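Local coordinates for protein YCGM (Escherichia coli, PDB 1NR9) that is of unknown function but belongs to the fumarylacetoacetate hydrolase family and carries a bound magnesium ion, at residues 208-212 against 213-217. Residues are numbered along the deposited sequence; the frame is centred on the assembly and turned at random.
Sequences TVTFD and GHSLT
In F211 the ring carbon CG sits between the backbone N and the carbonyl carbon (chi1 86°), while in H214 CG lies beside the backbone N (chi1 -67°); these torsions bring the two rings together at the end of a two-residue beta hairpin. F211 to H214 form a type I' turn with D212 and G213 at its corners, joining antiparallel strands 206-211 and 214-219 of a four-stranded sheet in the FAH-family fold. F211 CE2 comes 4.0 Å from H214 CB, and the ring planes meet obliquely at 36°. H214 also meets the ring of W9, while F211 packs on V100 and I136, so this face of the hairpin lies against the neighbouring mixed sheet. V209 and L216, on the same face, point the same way side by side, with V209 CG1 4.1 Å from L216 CB. Both pairs are hydrogen-bonded pairs of the ladder. F211 N donates to H214 O (2.9 Å) and H214 N donates back to F211 O (3.0 Å). V209 and L216 exchange the next two backbone bonds. The D212 carboxylate bonds T148 OG1 through OD1 and T149 N through OD2, joining the turn to the start of strand 149-154. G213 follows with positive phi, where a side chain would run into the preceding carbonyl. The other face carries T208, T210, S215 and T217; T208 OG1 bonds S153 OG on the adjacent strand. In the non-hydrogen-bonded pair T210 and S215, both hydroxyls lie beside their own backbone N, and T210 OG1 and S215 OG are hydrogen-bonded, 2.5 Å apart in the model.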
ATOM      1  N   THR A 208     -20.284   7.402 -16.619  1.00 23.05           N
ATOM      2  CA  THR A 208     -19.389   8.169 -17.463  1.00 25.39           C
ATOM      3  C   THR A 208     -18.666   9.197 -16.565  1.00 24.02           C
ATOM      4  O   THR A 208     -19.291   9.958 -15.830  1.00 26.21           O
ATOM      5  CB  THR A 208     -20.160   8.832 -18.643  1.00 25.53           C
ATOM      6  OG1 THR A 208     -20.792  10.033 -18.212  1.00 30.05           O
ATOM      7  CG2 THR A 208     -21.233   7.905 -19.151  1.00 21.92           C
ATOM      8  N   VAL A 209     -17.338   9.157 -16.586  1.00 25.24           N
ATOM      9  CA  VAL A 209     -16.506  10.045 -15.782  1.00 26.82           C
ATOM     10  C   VAL A 209     -16.028  11.177 -16.680  1.00 26.40           C
ATOM     11  O   VAL A 209     -15.846  10.982 -17.886  1.00 25.62           O
ATOM     12  CB  VAL A 209     -15.287   9.284 -15.212  1.00 26.40           C
ATOM     13  CG1 VAL A 209     -14.435   8.757 -16.340  1.00 29.02           C
ATOM     14  CG2 VAL A 209     -14.459  10.198 -14.339  1.00 30.88           C
ATOM     15  N   THR A 210     -15.817  12.361 -16.108  1.00 28.79           N
ATOM     16  CA  THR A 210     -15.393  13.499 -16.918  1.00 30.86           C
ATOM     17  C   THR A 210     -14.518  14.506 -16.216  1.00 32.02           C
ATOM     18  O   THR A 210     -14.785  14.877 -15.074  1.00 32.97           O
ATOM     19  CB  THR A 210     -16.606  14.265 -17.443  1.00 30.42           C
ATOM     20  OG1 THR A 210     -17.222  13.514 -18.486  1.00 34.28           O
ATOM     21  CG2 THR A 210     -16.198  15.625 -17.969  1.00 32.99           C
ATOM     22  N   PHE A 211     -13.477  14.960 -16.905  1.00 34.56           N
ATOM     23  CA  PHE A 211     -12.610  15.978 -16.340  1.00 37.87           C
ATOM     24  C   PHE A 211     -12.138  16.884 -17.468  1.00 41.81           C
ATOM     25  O   PHE A 211     -11.622  16.413 -18.487  1.00 43.31           O
ATOM     26  CB  PHE A 211     -11.446  15.346 -15.547  1.00 34.95           C
ATOM     27  CG  PHE A 211     -10.244  14.970 -16.374  1.00 32.62           C
ATOM     28  CD1 PHE A 211      -9.115  15.787 -16.394  1.00 31.55           C
ATOM     29  CD2 PHE A 211     -10.227  13.796 -17.119  1.00 29.43           C
ATOM     30  CE1 PHE A 211      -7.985  15.438 -17.149  1.00 28.70           C
ATOM     31  CE2 PHE A 211      -9.102  13.440 -17.875  1.00 28.22           C
ATOM     32  CZ  PHE A 211      -7.979  14.266 -17.887  1.00 26.72           C
ATOM     33  N   ASP A 212     -12.384  18.183 -17.285  1.00 46.21           N
ATOM     34  CA  ASP A 212     -12.032  19.235 -18.239  1.00 49.63           C
ATOM     35  C   ASP A 212     -12.030  18.879 -19.718  1.00 46.79           C
ATOM     36  O   ASP A 212     -10.974  18.750 -20.344  1.00 46.93           O
ATOM     37  CB  ASP A 212     -10.679  19.852 -17.881  1.00 61.61           C
ATOM     38  CG  ASP A 212     -10.819  21.132 -17.076  1.00 73.82           C
ATOM     39  OD1 ASP A 212      -9.800  21.836 -16.896  1.00 83.29           O
ATOM     40  OD2 ASP A 212     -11.949  21.431 -16.625  1.00 82.69           O
ATOM     41  N   GLY A 213     -13.218  18.726 -20.281  1.00 43.85           N
ATOM     42  CA  GLY A 213     -13.311  18.432 -21.700  1.00 42.33           C
ATOM     43  C   GLY A 213     -13.067  17.000 -22.134  1.00 41.27           C
ATOM     44  O   GLY A 213     -13.113  16.700 -23.332  1.00 40.27           O
ATOM     45  N   HIS A 214     -12.817  16.107 -21.180  1.00 38.69           N
ATOM     46  CA  HIS A 214     -12.572  14.710 -21.510  1.00 36.11           C
ATOM     47  C   HIS A 214     -13.535  13.759 -20.810  1.00 36.42           C
ATOM     48  O   HIS A 214     -13.795  13.886 -19.602  1.00 36.59           O
ATOM     49  CB  HIS A 214     -11.133  14.356 -21.164  1.00 36.41           C
ATOM     50  CG  HIS A 214     -10.131  15.052 -22.024  1.00 37.91           C
ATOM     51  ND1 HIS A 214      -9.908  14.699 -23.338  1.00 37.67           N
ATOM     52  CD2 HIS A 214      -9.315  16.103 -21.773  1.00 39.30           C
ATOM     53  CE1 HIS A 214      -8.997  15.500 -23.861  1.00 39.26           C
ATOM     54  NE2 HIS A 214      -8.621  16.362 -22.932  1.00 40.14           N
ATOM     55  N   SER A 215     -14.066  12.806 -21.575  1.00 35.68           N
ATOM     56  CA  SER A 215     -15.001  11.837 -21.027  1.00 35.25           C
ATOM     57  C   SER A 215     -14.753  10.419 -21.490  1.00 36.18           C
ATOM     58  O   SER A 215     -14.233  10.174 -22.580  1.00 39.20           O
ATOM     59  CB  SER A 215     -16.434  12.213 -21.385  1.00 33.01           C
ATOM     60  OG  SER A 215     -16.759  13.495 -20.894  1.00 36.68           O
ATOM     61  N   LEU A 216     -15.143   9.488 -20.629  1.00 34.56           N
ATOM     62  CA  LEU A 216     -15.031   8.066 -20.878  1.00 31.95           C
ATOM     63  C   LEU A 216     -16.278   7.479 -20.273  1.00 30.77           C
ATOM     64  O   LEU A 216     -16.751   7.944 -19.230  1.00 28.86           O
ATOM     65  CB  LEU A 216     -13.833   7.459 -20.161  1.00 34.56           C
ATOM     66  CG  LEU A 216     -12.448   7.650 -20.753  1.00 37.54           C
ATOM     67  CD1 LEU A 216     -11.479   6.758 -19.980  1.00 36.88           C
ATOM     68  CD2 LEU A 216     -12.459   7.291 -22.243  1.00 41.24           C
ATOM     69  N   THR A 217     -16.817   6.458 -20.921  1.00 28.16           N
ATOM     70  CA  THR A 217     -17.997   5.809 -20.396  1.00 25.02           C
ATOM     71  C   THR A 217     -17.697   4.322 -20.310  1.00 24.57           C
ATOM     72  O   THR A 217     -17.228   3.716 -21.278  1.00 22.04           O
ATOM     73  CB  THR A 217     -19.216   6.058 -21.303  1.00 23.43           C
ATOM     74  OG1 THR A 217     -19.460   7.468 -21.379  1.00 26.96           O
ATOM     75  CG2 THR A 217     -20.456   5.366 -20.745  1.00 18.99           C
TER